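Local coordinates for type III chaperone protein ShcA (PDB 4G6T) that probably acts as a class IA type III secretion chaperone of the CesT family, binding an effector protein before its export from the bacterium, at residues A[7-12]-A[52-57]. Numbering follows the deposited sequence.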
loop_
_atom_site.group_PDB
_atom_site.type_symbol
_atom_site.label_atom_id
_atom_site.label_comp_id
_atom_site.label_asym_id
_atom_site.label_seq_id
_atom_site.Cartn_x
_atom_site.Cartn_y
_atom_site.Cartn_z
ATOM N N LEU A 7 6.026 10.824 12.151
ATOM C CA LEU A 7 6.715 9.522 12.141
ATOM C C LEU A 7 5.878 8.380 12.693
ATOM O O LEU A 7 6.323 7.274 12.772
ATOM C CB LEU A 7 8.066 9.589 12.854
ATOM C CG LEU A 7 9.174 10.267 12.100
ATOM C CD1 LEU A 7 10.215 10.761 13.088
ATOM C CD2 LEU A 7 9.684 9.303 11.022
ATOM N N PHE A 8 4.649 8.653 13.158
ATOM C CA PHE A 8 3.732 7.629 13.640
ATOM C C PHE A 8 3.561 6.451 12.652
ATOM O O PHE A 8 3.502 5.322 13.053
ATOM C CB PHE A 8 2.373 8.287 13.867
ATOM C CG PHE A 8 1.353 7.413 14.521
ATOM C CD1 PHE A 8 1.299 7.342 15.901
ATOM C CD2 PHE A 8 0.490 6.639 13.769
ATOM C CE1 PHE A 8 0.339 6.550 16.549
ATOM C CE2 PHE A 8 -0.459 5.816 14.400
ATOM C CZ PHE A 8 -0.518 5.771 15.788
ATOM N N TYR A 9 3.453 6.802 11.367
ATOM C CA TYR A 9 3.246 5.824 10.293
ATOM C C TYR A 9 4.438 4.862 10.183
ATOM O O TYR A 9 4.250 3.654 10.141
ATOM C CB TYR A 9 2.992 6.518 8.957
ATOM C CG TYR A 9 1.808 7.502 9.039
ATOM C CD1 TYR A 9 0.489 7.042 9.080
ATOM C CD2 TYR A 9 2.038 8.854 9.212
ATOM C CE1 TYR A 9 -0.551 7.954 9.249
ATOM C CE2 TYR A 9 1.014 9.750 9.383
ATOM C CZ TYR A 9 -0.270 9.281 9.417
ATOM O OH TYR A 9 -1.293 10.252 9.574
ATOM N N LYS A 10 5.636 5.437 10.223
ATOM C CA LYS A 10 6.855 4.610 10.211
ATOM C C LYS A 10 6.893 3.704 11.414
ATOM O O LYS A 10 7.231 2.514 11.343
ATOM C CB LYS A 10 8.082 5.496 10.204
ATOM C CG LYS A 10 9.342 4.675 10.362
ATOM C CD LYS A 10 10.607 5.496 10.460
ATOM C CE LYS A 10 11.839 4.593 10.481
ATOM N NZ LYS A 10 11.969 3.732 11.670
ATOM N N THR A 11 6.610 4.231 12.598
ATOM C CA THR A 11 6.605 3.407 13.780
ATOM C C THR A 11 5.669 2.201 13.671
ATOM O O THR A 11 5.961 1.071 14.083
ATOM C CB THR A 11 6.299 4.257 15.037
ATOM O OG1 THR A 11 7.221 5.351 15.010
ATOM C CG2 THR A 11 6.425 3.415 16.287
ATOM N N LEU A 12 4.492 2.464 13.102
ATOM C CA LEU A 12 3.524 1.412 12.878
ATOM C C LEU A 12 4.099 0.387 11.903
ATOM O O LEU A 12 3.946 -0.818 12.121
ATOM C CB LEU A 12 2.217 1.981 12.315
ATOM C CG LEU A 12 1.192 0.941 11.870
ATOM C CD1 LEU A 12 0.713 0.127 13.020
ATOM C CD2 LEU A 12 0.075 1.719 11.166
ATOM N N GLU A 52 -4.078 13.063 7.735
ATOM C CA GLU A 52 -4.003 12.181 8.875
ATOM C C GLU A 52 -4.648 10.837 8.575
ATOM O O GLU A 52 -5.428 10.318 9.277
ATOM C CB GLU A 52 -4.575 12.837 10.146
ATOM C CG GLU A 52 -3.799 14.090 10.502
ATOM C CD GLU A 52 -4.287 14.743 11.804
ATOM O OE1 GLU A 52 -4.263 14.089 12.874
ATOM O OE2 GLU A 52 -4.680 15.931 11.744
ATOM N N ARG A 53 -4.130 10.194 7.522
ATOM C CA ARG A 53 -4.652 8.891 7.169
ATOM C C ARG A 53 -3.572 8.075 6.430
ATOM O O ARG A 53 -2.705 8.667 5.774
ATOM C CB ARG A 53 -5.941 9.007 6.252
ATOM C CG ARG A 53 -5.739 9.841 5.014
ATOM C CD ARG A 53 -6.990 10.043 4.115
ATOM N NE ARG A 53 -6.559 10.597 2.869
ATOM C CZ ARG A 53 -7.130 10.361 1.670
ATOM N NH1 ARG A 53 -8.192 9.570 1.587
ATOM N NH2 ARG A 53 -6.551 10.841 0.626
ATOM N N LEU A 54 -3.709 6.778 6.519
ATOM C CA LEU A 54 -2.859 5.852 5.757
ATOM C C LEU A 54 -3.722 5.259 4.663
ATOM O O LEU A 54 -4.819 4.762 4.934
ATOM C CB LEU A 54 -2.358 4.789 6.682
ATOM C CG LEU A 54 -1.366 3.765 6.045
ATOM C CD1 LEU A 54 -0.041 4.428 5.627
ATOM C CD2 LEU A 54 -1.150 2.533 6.949
ATOM N N LEU A 55 -3.199 5.256 3.455
ATOM C CA LEU A 55 -3.913 4.638 2.315
ATOM C C LEU A 55 -3.301 3.318 1.970
ATOM O O LEU A 55 -2.069 3.227 1.904
ATOM C CB LEU A 55 -3.902 5.540 1.133
ATOM C CG LEU A 55 -4.539 6.923 1.368
ATOM C CD1 LEU A 55 -4.133 7.924 0.329
ATOM C CD2 LEU A 55 -6.023 6.711 1.515
ATOM N N LEU A 56 -4.161 2.352 1.754
ATOM C CA LEU A 56 -3.798 1.051 1.169
ATOM C C LEU A 56 -4.300 1.079 -0.253
ATOM O O LEU A 56 -5.516 1.294 -0.495
ATOM C CB LEU A 56 -4.440 -0.065 1.927
ATOM C CG LEU A 56 -4.019 -0.412 3.344
ATOM C CD1 LEU A 56 -3.817 0.827 4.225
ATOM C CD2 LEU A 56 -4.919 -1.393 4.034
ATOM N N ILE A 57 -3.436 0.856 -1.235
ATOM C CA ILE A 57 -3.782 1.002 -2.623
ATOM C C ILE A 57 -3.338 -0.231 -3.365
ATOM O O ILE A 57 -2.212 -0.712 -3.159
ATOM C CB ILE A 57 -3.120 2.191 -3.288
ATOM C CG1 ILE A 57 -3.270 3.493 -2.440
ATOM C CG2 ILE A 57 -3.692 2.454 -4.693
ATOM C CD1 ILE A 57 -2.462 4.692 -2.862
#
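Tyr-9 reaches from the first turn of helix 8-19 to the start of strand 53-59, laying its ring beside the backbone of Arg-53 and Leu-54. CG stands anti to the carbonyl carbon (chi1 -56°), and CB of Tyr-9 points toward the strand; the nearest CA atoms, those of Tyr-9 and Leu-54, are 7.6 Å apart. The hydroxyl arrives where the strand begins: Tyr-9 OH lies 3.4 Å from Glu-52 CA and 3.5 Å from Arg-53 N. Nearer the helix, Tyr-9 CE1 sits 4.1 Å from Arg-53 C, which, like Leu-54 N, lies oblique to the ring. A long, flat side chain suits this place, since its outer end can meet main-chain atoms while CD1 meets a side chain, 4.4 Å from Leu-54 CB.

Leu-54 is buried with CB toward the helix, so a purely apolar, branched side chain suits its spot between Tyr-9, Leu-12 and Cys-47. One helical turn on, Leu-12 CD2 comes within 4.5 Å of Leu-54 CD2, methyl to methyl.

In the alpha+beta fold of CesT-type chaperones, this contact seats the N-terminal helix against the antiparallel sheet, with Cys-47 of strand 41-48 and Leu-106 also touching Tyr-9.

No hydrogen bond joins the segments. Glu-52 and Arg-53 together face Asp-48 in a G1 beta bulge, Glu-52 taking the left-handed backbone conformation (phi 54°, psi 57°) of its first position; Glu-52 OE1 makes a long, weak ion pair with Arg-103 NE. CB of Arg-53 points away from the helix, and its NE forms a salt bridge with Asp-48.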